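Local coordinates for eukaryotic translation initiation factor 5A-2 (Arabidopsis thaliana, PDB 3HKS), which promotes translation elongation and termination on stalled ribosomes, binding between the exit and peptidyl sites, and is needed for efficient translation of polyproline-containing peptides, at residues 91-96 / 149-154; 43-48 / 71-76. All coordinates share one frame; numbering follows the deposited sequence.

Interaction 1 of 2, residues 91-96 / 149-154; sequences PHVNRV and MSSMGE
The carbonyl oxygen of His-92 is gripped by two donors, the hydroxyl of Ser-151, whose OG lies 2.8 Å from His-92 O, and a water. That water also accepts from Met-152 N, so it bridges the two segments where direct backbone pairing has stopped. Ser-151 reaches across because its OG stands anti to its backbone N (chi1 -165°); it approaches His-92 O tilted 35° from the carbonyl plane. Serine suits this place: its hydroxyl supplies the donor, yet it is small enough for OG to lie 3.5 Å from Pro-91 CB and 3.6 Å from Val-93 CG2.

Further along, Asn-94 and Ser-150 form an antiparallel hydrogen-bonded pair, Asn-94 N to Ser-150 O at 3.0 Å and Ser-150 N to Asn-94 O at 2.9 Å. Their short polar side chains share one face, where a second water joins Ser-150 OG and, weakly, Asn-94 O. Apolar groups meet elsewhere: Val-93 CG1 rests 4.1 Å from Met-149 CG, and Pro-91 CB touches both CG and SD of Met-152.

Past Ser-151 the chain reverses in a type I' turn to Glu-154, with Met-152 and Gly-153 both at positive phi, easy for glycine at the second corner. Here strand 87-103, running on into the OB fold, pairs with the end of strand 142-151 close to the SH3-like domain: strand 154-163 flanks Met-149, while strands 39-42 and 45-55 pack against Pro-91 and Met-152.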
ATOM      1  N   PRO A  91       2.107  -7.120   7.064  1.00 15.33           N
ATOM      2  CA  PRO A  91       1.039  -6.112   7.036  1.00 15.43           C
ATOM      3  C   PRO A  91      -0.056  -6.497   6.041  1.00 15.71           C
ATOM      4  O   PRO A  91       0.236  -7.065   4.991  1.00 15.58           O
ATOM      5  CB  PRO A  91       1.769  -4.852   6.561  1.00 15.27           C
ATOM      6  CG  PRO A  91       2.842  -5.382   5.630  1.00 15.25           C
ATOM      7  CD  PRO A  91       3.276  -6.709   6.260  1.00 15.12           C
ATOM      8  N   HIS A  92      -1.309  -6.226   6.380  1.00 16.36           N
ATOM      9  CA  HIS A  92      -2.370  -6.283   5.368  1.00 17.17           C
ATOM     10  C   HIS A  92      -2.146  -5.121   4.401  1.00 17.33           C
ATOM     11  O   HIS A  92      -1.830  -4.004   4.827  1.00 17.23           O
ATOM     12  CB  HIS A  92      -3.751  -6.139   6.008  1.00 17.10           C
ATOM     13  CG  HIS A  92      -4.188  -7.336   6.787  1.00 17.77           C
ATOM     14  ND1 HIS A  92      -4.565  -8.519   6.186  1.00 18.22           N
ATOM     15  CD2 HIS A  92      -4.341  -7.523   8.118  1.00 16.94           C
ATOM     16  CE1 HIS A  92      -4.922  -9.384   7.116  1.00 18.18           C
ATOM     17  NE2 HIS A  92      -4.788  -8.806   8.296  1.00 18.51           N
ATOM     18  N   VAL A  93      -2.264  -5.397   3.112  1.00 18.12           N
ATOM     19  CA  VAL A  93      -2.120  -4.368   2.088  1.00 19.55           C
ATOM     20  C   VAL A  93      -3.346  -4.456   1.192  1.00 20.85           C
ATOM     21  O   VAL A  93      -3.636  -5.508   0.628  1.00 20.87           O
ATOM     22  CB  VAL A  93      -0.809  -4.508   1.242  1.00 19.40           C
ATOM     23  CG1 VAL A  93      -0.721  -3.385   0.179  1.00 18.54           C
ATOM     24  CG2 VAL A  93       0.434  -4.484   2.142  1.00 18.60           C
ATOM     25  N   ASN A  94      -4.075  -3.350   1.087  1.00 22.01           N
ATOM     26  CA  ASN A  94      -5.297  -3.342   0.301  1.00 23.15           C
ATOM     27  C   ASN A  94      -5.262  -2.299  -0.804  1.00 23.22           C
ATOM     28  O   ASN A  94      -4.603  -1.280  -0.678  1.00 23.36           O
ATOM     29  CB  ASN A  94      -6.502  -3.139   1.215  1.00 23.56           C
ATOM     30  CG  ASN A  94      -6.862  -4.392   1.994  1.00 25.74           C
ATOM     31  OD1 ASN A  94      -6.767  -4.419   3.224  1.00 27.70           O
ATOM     32  ND2 ASN A  94      -7.280  -5.444   1.278  1.00 27.27           N
ATOM     33  N   ARG A  95      -5.950  -2.587  -1.901  1.00 23.37           N
ATOM     34  CA  ARG A  95      -6.150  -1.617  -2.960  1.00 23.56           C
ATOM     35  C   ARG A  95      -7.651  -1.552  -3.212  1.00 22.98           C
ATOM     36  O   ARG A  95      -8.280  -2.574  -3.507  1.00 23.24           O
ATOM     37  CB  ARG A  95      -5.366  -1.982  -4.231  1.00 24.11           C
ATOM     38  CG  ARG A  95      -5.359  -0.870  -5.311  1.00 26.16           C
ATOM     39  CD  ARG A  95      -4.453  -1.204  -6.508  1.00 28.64           C
ATOM     40  NE  ARG A  95      -5.044  -0.746  -7.771  0.78 31.17           N
ATOM     41  CZ  ARG A  95      -4.489   0.125  -8.615  0.22 30.91           C
ATOM     42  NH1 ARG A  95      -3.295   0.646  -8.365  0.58 31.82           N
ATOM     43  NH2 ARG A  95      -5.130   0.467  -9.728  1.00 30.89           N
ATOM     44  N   VAL A  96      -8.222  -0.361  -3.034  1.00 21.72           N
ATOM     45  CA  VAL A  96      -9.661  -0.151  -3.183  1.00 20.83           C
ATOM     46  C   VAL A  96      -9.936   1.013  -4.152  1.00 20.16           C
ATOM     47  O   VAL A  96      -9.288   2.061  -4.081  1.00 19.76           O
ATOM     48  CB  VAL A  96     -10.348   0.067  -1.802  1.00 20.81           C
ATOM     49  CG1 VAL A  96     -11.860   0.260  -1.951  1.00 21.20           C
ATOM     50  CG2 VAL A  96     -10.088  -1.115  -0.879  1.00 20.93           C
ATOM     51  N   MET A 149      -4.192   2.763  -2.045  1.00 18.80           N
ATOM     52  CA  MET A 149      -3.404   1.711  -1.399  1.00 19.12           C
ATOM     53  C   MET A 149      -3.315   1.986   0.096  1.00 18.81           C
ATOM     54  O   MET A 149      -2.952   3.079   0.507  1.00 18.78           O
ATOM     55  CB  MET A 149      -2.012   1.593  -2.020  1.00 19.32           C
ATOM     56  CG  MET A 149      -1.278   0.276  -1.636  1.00 20.85           C
ATOM     57  SD  MET A 149       0.337   0.139  -2.426  0.52 20.01           S
ATOM     58  CE  MET A 149       1.224   1.492  -1.686  1.00 21.06           C
ATOM     59  N   SER A 150      -3.681   1.002   0.906  1.00 18.93           N
ATOM     60  CA  SER A 150      -3.681   1.184   2.358  1.00 19.23           C
ATOM     61  C   SER A 150      -2.958   0.060   3.100  1.00 19.05           C
ATOM     62  O   SER A 150      -3.086  -1.117   2.764  1.00 19.21           O
ATOM     63  CB  SER A 150      -5.107   1.337   2.885  1.00 18.99           C
ATOM     64  OG  SER A 150      -5.830   0.143   2.694  1.00 20.24           O
ATOM     65  N   SER A 151      -2.191   0.447   4.113  1.00 19.44           N
ATOM     66  CA  SER A 151      -1.486  -0.502   4.968  1.00 19.88           C
ATOM     67  C   SER A 151      -1.092   0.206   6.247  1.00 20.22           C
ATOM     68  O   SER A 151      -0.559   1.313   6.204  1.00 19.86           O
ATOM     69  CB  SER A 151      -0.237  -1.049   4.265  1.00 19.65           C
ATOM     70  OG  SER A 151       0.270  -2.197   4.912  1.00 19.21           O
ATOM     71  N   MET A 152      -1.389  -0.437   7.378  1.00 21.17           N
ATOM     72  CA  MET A 152      -0.933  -0.001   8.698  1.00 21.92           C
ATOM     73  C   MET A 152      -1.381   1.421   9.067  1.00 22.62           C
ATOM     74  O   MET A 152      -0.614   2.205   9.635  1.00 22.41           O
ATOM     75  CB  MET A 152       0.589  -0.186   8.812  1.00 21.94           C
ATOM     76  CG  MET A 152       1.006  -1.668   8.728  1.00 22.51           C
ATOM     77  SD  MET A 152       2.750  -1.953   9.022  1.00 24.82           S
ATOM     78  CE  MET A 152       2.869  -1.839  10.805  1.00 20.33           C
ATOM     79  N   GLY A 153      -2.633   1.736   8.737  1.00 23.28           N
ATOM     80  CA  GLY A 153      -3.218   3.057   9.015  1.00 24.69           C
ATOM     81  C   GLY A 153      -2.766   4.192   8.100  1.00 25.23           C
ATOM     82  O   GLY A 153      -2.994   5.374   8.395  1.00 25.93           O
ATOM     83  N   GLU A 154      -2.123   3.834   6.995  1.00 25.28           N
ATOM     84  CA  GLU A 154      -1.539   4.802   6.080  1.00 25.56           C
ATOM     85  C   GLU A 154      -2.073   4.526   4.685  1.00 24.87           C
ATOM     86  O   GLU A 154      -2.226   3.381   4.287  1.00 24.86           O
ATOM     87  CB  GLU A 154      -0.016   4.703   6.117  1.00 25.91           C
ATOM     88  CG  GLU A 154       0.717   5.801   5.347  1.00 29.07           C
ATOM     89  CD  GLU A 154       2.190   5.924   5.745  1.00 32.66           C
ATOM     90  OE1 GLU A 154       2.548   5.559   6.893  1.00 32.87           O
ATOM     91  OE2 GLU A 154       2.986   6.401   4.904  1.00 34.73           O
TER
HETATM   92  O   HOH W   1      -2.347  -3.199   7.430  1.00 20.72           O
HETATM   93  O   HOH W   2      -7.273   0.689   0.354  1.00 17.42           O

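Interaction 2 of 2, residues 43-48 / 71-76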
ATOM      1  N   LYS A  43      10.900  -2.384  10.944  1.00 22.95           N
ATOM      2  CA  LYS A  43      10.943  -1.092  11.653  1.00 24.82           C
ATOM      3  C   LYS A  43       9.602  -0.351  11.562  1.00 25.15           C
ATOM      4  O   LYS A  43       9.561   0.856  11.285  1.00 25.26           O
ATOM      5  CB  LYS A  43      12.086  -0.204  11.126  1.00 25.23           C
ATOM      6  CG  LYS A  43      13.418  -0.930  10.866  1.00 27.65           C
ATOM      7  CD  LYS A  43      14.428  -0.683  11.967  1.00 33.54           C
ATOM      8  CE  LYS A  43      15.235   0.588  11.690  1.00 37.45           C
ATOM      9  NZ  LYS A  43      16.061   0.483  10.439  1.00 39.30           N
ATOM     10  N   ASN A  44       8.521  -1.102  11.791  1.00 25.36           N
ATOM     11  CA  ASN A  44       7.138  -0.611  11.765  1.00 25.34           C
ATOM     12  C   ASN A  44       6.701  -0.032  10.407  1.00 24.27           C
ATOM     13  O   ASN A  44       5.779   0.777  10.340  1.00 24.83           O
ATOM     14  CB  ASN A  44       6.873   0.352  12.944  1.00 26.38           C
ATOM     15  CG  ASN A  44       5.406   0.321  13.436  1.00 30.16           C
ATOM     16  OD1 ASN A  44       4.789   1.373  13.623  1.00 33.75           O
ATOM     17  ND2 ASN A  44       4.858  -0.884  13.663  1.00 32.55           N
ATOM     18  N   ARG A  45       7.360  -0.471   9.336  1.00 22.81           N
ATOM     19  CA  ARG A  45       7.066  -0.003   7.980  1.00 21.63           C
ATOM     20  C   ARG A  45       6.604  -1.166   7.106  1.00 20.55           C
ATOM     21  O   ARG A  45       7.215  -2.221   7.116  1.00 20.08           O
ATOM     22  CB  ARG A  45       8.289   0.687   7.340  1.00 21.50           C
ATOM     23  CG  ARG A  45       8.769   1.957   8.050  1.00 22.37           C
ATOM     24  CD  ARG A  45       7.695   3.065   8.054  1.00 22.99           C
ATOM     25  NE  ARG A  45       7.239   3.342   6.696  1.00 24.57           N
ATOM     26  CZ  ARG A  45       6.134   4.014   6.383  1.00 26.22           C
ATOM     27  NH1 ARG A  45       5.342   4.493   7.334  1.00 26.33           N
ATOM     28  NH2 ARG A  45       5.820   4.199   5.107  1.00 26.35           N
ATOM     29  N   PRO A  46       5.500  -0.981   6.366  1.00 20.11           N
ATOM     30  CA  PRO A  46       5.067  -2.049   5.447  1.00 19.49           C
ATOM     31  C   PRO A  46       5.930  -2.082   4.186  1.00 19.01           C
ATOM     32  O   PRO A  46       6.025  -1.081   3.480  1.00 19.07           O
ATOM     33  CB  PRO A  46       3.608  -1.683   5.135  1.00 19.38           C
ATOM     34  CG  PRO A  46       3.536  -0.151   5.354  1.00 19.81           C
ATOM     35  CD  PRO A  46       4.586   0.187   6.384  1.00 19.50           C
ATOM     36  N   CYS A  47       6.575  -3.221   3.916  1.00 18.21           N
ATOM     37  CA  CYS A  47       7.500  -3.313   2.796  1.00 17.37           C
ATOM     38  C   CYS A  47       7.166  -4.490   1.911  1.00 17.27           C
ATOM     39  O   CYS A  47       6.701  -5.513   2.401  1.00 17.27           O
ATOM     40  CB  CYS A  47       8.945  -3.436   3.282  1.00 16.68           C
ATOM     41  SG  CYS A  47       9.445  -2.238   4.499  1.00 17.72           S
ATOM     42  N   LYS A  48       7.415  -4.350   0.609  1.00 17.52           N
ATOM     43  CA  LYS A  48       7.277  -5.475  -0.312  1.00 18.05           C
ATOM     44  C   LYS A  48       8.607  -6.186  -0.417  1.00 17.91           C
ATOM     45  O   LYS A  48       9.631  -5.552  -0.639  1.00 17.84           O
ATOM     46  CB  LYS A  48       6.815  -5.040  -1.706  1.00 18.31           C
ATOM     47  CG  LYS A  48       6.849  -6.195  -2.708  1.00 20.27           C
ATOM     48  CD  LYS A  48       6.209  -5.874  -4.037  1.00 24.55           C
ATOM     49  CE  LYS A  48       4.844  -6.546  -4.111  1.00 28.05           C
ATOM     50  NZ  LYS A  48       4.420  -6.852  -5.499  1.00 31.38           N
ATOM     51  N   ASP A  71       9.904  -0.245   1.215  1.00 20.04           N
ATOM     52  CA  ASP A  71       8.793   0.474   1.848  1.00 20.99           C
ATOM     53  C   ASP A  71       7.760   0.854   0.777  1.00 21.35           C
ATOM     54  O   ASP A  71       8.109   1.525  -0.202  1.00 21.58           O
ATOM     55  CB  ASP A  71       9.323   1.718   2.554  1.00 20.87           C
ATOM     56  CG  ASP A  71       8.271   2.426   3.371  1.00 22.16           C
ATOM     57  OD1 ASP A  71       7.144   2.654   2.871  1.00 22.44           O
ATOM     58  OD2 ASP A  71       8.582   2.783   4.526  1.00 24.29           O
ATOM     59  N   ILE A  72       6.509   0.410   0.948  1.00 21.33           N
ATOM     60  CA  ILE A  72       5.488   0.563  -0.111  1.00 21.14           C
ATOM     61  C   ILE A  72       4.982   1.999  -0.336  1.00 21.56           C
ATOM     62  O   ILE A  72       4.360   2.284  -1.356  1.00 21.17           O
ATOM     63  CB  ILE A  72       4.292  -0.439   0.032  1.00 21.00           C
ATOM     64  CG1 ILE A  72       3.345  -0.040   1.166  1.00 19.76           C
ATOM     65  CG2 ILE A  72       4.804  -1.897   0.158  1.00 20.95           C
ATOM     66  CD1 ILE A  72       2.048  -0.883   1.228  1.00 17.45           C
ATOM     67  N   PHE A  73       5.265   2.890   0.613  1.00 22.34           N
ATOM     68  CA  PHE A  73       4.892   4.299   0.499  1.00 23.86           C
ATOM     69  C   PHE A  73       6.091   5.207   0.205  1.00 24.87           C
ATOM     70  O   PHE A  73       5.962   6.164  -0.555  1.00 25.60           O
ATOM     71  CB  PHE A  73       4.172   4.785   1.763  1.00 23.75           C
ATOM     72  CG  PHE A  73       2.872   4.078   2.030  1.00 23.72           C
ATOM     73  CD1 PHE A  73       1.775   4.268   1.192  1.00 23.37           C
ATOM     74  CD2 PHE A  73       2.745   3.216   3.114  1.00 21.96           C
ATOM     75  CE1 PHE A  73       0.581   3.614   1.430  1.00 23.13           C
ATOM     76  CE2 PHE A  73       1.547   2.561   3.364  1.00 22.11           C
ATOM     77  CZ  PHE A  73       0.465   2.759   2.524  1.00 22.96           C
ATOM     78  N   THR A  74       7.249   4.908   0.798  1.00 25.65           N
ATOM     79  CA  THR A  74       8.420   5.786   0.690  1.00 26.19           C
ATOM     80  C   THR A  74       9.456   5.278  -0.311  1.00 27.05           C
ATOM     81  O   THR A  74      10.363   6.025  -0.708  1.00 26.69           O
ATOM     82  CB  THR A  74       9.101   6.047   2.052  1.00 26.23           C
ATOM     83  OG1 THR A  74       9.838   4.889   2.457  1.00 26.01           O
ATOM     84  CG2 THR A  74       8.079   6.417   3.131  1.00 25.18           C
ATOM     85  N   ALA A  75       9.313   4.014  -0.720  1.00 27.82           N
ATOM     86  CA  ALA A  75      10.246   3.374  -1.656  1.00 28.60           C
ATOM     87  C   ALA A  75      11.664   3.172  -1.093  1.00 28.78           C
ATOM     88  O   ALA A  75      12.582   2.784  -1.824  1.00 29.01           O
ATOM     89  CB  ALA A  75      10.291   4.135  -3.000  1.00 28.99           C
ATOM     90  N   LYS A  76      11.841   3.429   0.200  1.00 28.88           N
ATOM     91  CA  LYS A  76      13.120   3.154   0.851  1.00 29.59           C
ATOM     92  C   LYS A  76      13.347   1.646   1.032  1.00 29.07           C
ATOM     93  O   LYS A  76      12.415   0.896   1.342  1.00 28.67           O
ATOM     94  CB  LYS A  76      13.221   3.891   2.188  1.00 29.82           C
ATOM     95  CG  LYS A  76      13.404   5.403   2.016  1.00 32.92           C
ATOM     96  CD  LYS A  76      13.259   6.140   3.359  1.00 37.61           C
ATOM     97  CE  LYS A  76      13.468   7.649   3.203  1.00 38.70           C
ATOM     98  NZ  LYS A  76      13.428   8.328   4.537  1.00 41.58           N
TER
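Arg-45 folds back along its length, bent at both chi2 (-62°) and chi3, and so turns its guanidinium toward Asp-71, whose CG stands anti to its own backbone N (chi1 -173°). The two flat groups are nearly coplanar, 23° apart, and meet side-on: Arg-45 NE gives a short, fairly straight bond of 2.6 Å to Asp-71 OD2, while Arg-45 NH2 meets the syn lone pair of Asp-71 OD1 at 3.0 Å. Two bonds to two oxygens fix the rotation of both groups. Pro-46 CD lies over the centre of one guanidinium face, and Phe-73 CB sits at the edge.

Asp-71 OD1 has two further donors. Phe-73 N, 2.9 Å from Asp-71 OD1, arrives nearly along its C-O axis, and Thr-74 N comes from above the carboxylate plane. The first closes an Asx turn and the second extends it to an Asx motif; Asp-71 is well suited to both, since its short carboxylate reaches the N-H groups two and three residues on, in the loop joining strands 64-71 and 77-83 of the SH3-like N-terminal domain. At the mouth of that loop, Cys-47 and Asp-71 form an antiparallel non-hydrogen-bonded pair, and Ile-72 N donates to Pro-46 O at 3.0 Å.

Pro-46 presents an apolar ring here, its CG 3.9 Å from Phe-73 CE2, with the two side chains crossing at about a right angle. Branched Ile-72 spreads over the strand, CG1 near the proline and CG2 3.6 Å from Lys-48 N. Beyond the pair, Arg-45 NH1 makes a second salt bridge, to Glu-154 of the OB-fold domain.

In the fold
From the N terminus, after strands 26-30 and 39-42, the chain runs out along strand 45-55 and returns along strand 64-71, where interaction 2 closes a loop of 22 residues within the SH3-like domain. Only after 71-76 does it reach 91-96, which opens interaction 1; 52 residues on, beyond helix 128-139, strand 142-151 closes it in the OB-fold domain. The loops follow in series and neither nest nor cross, yet the contacts touch in space, their centres 11 Å apart. The second salt bridge of Arg-45 crosses from interaction 2 to interaction 1, Met-149 packs on Ile-72, and Ser-151 on Pro-46. Together they join the two domains where one leads into the other.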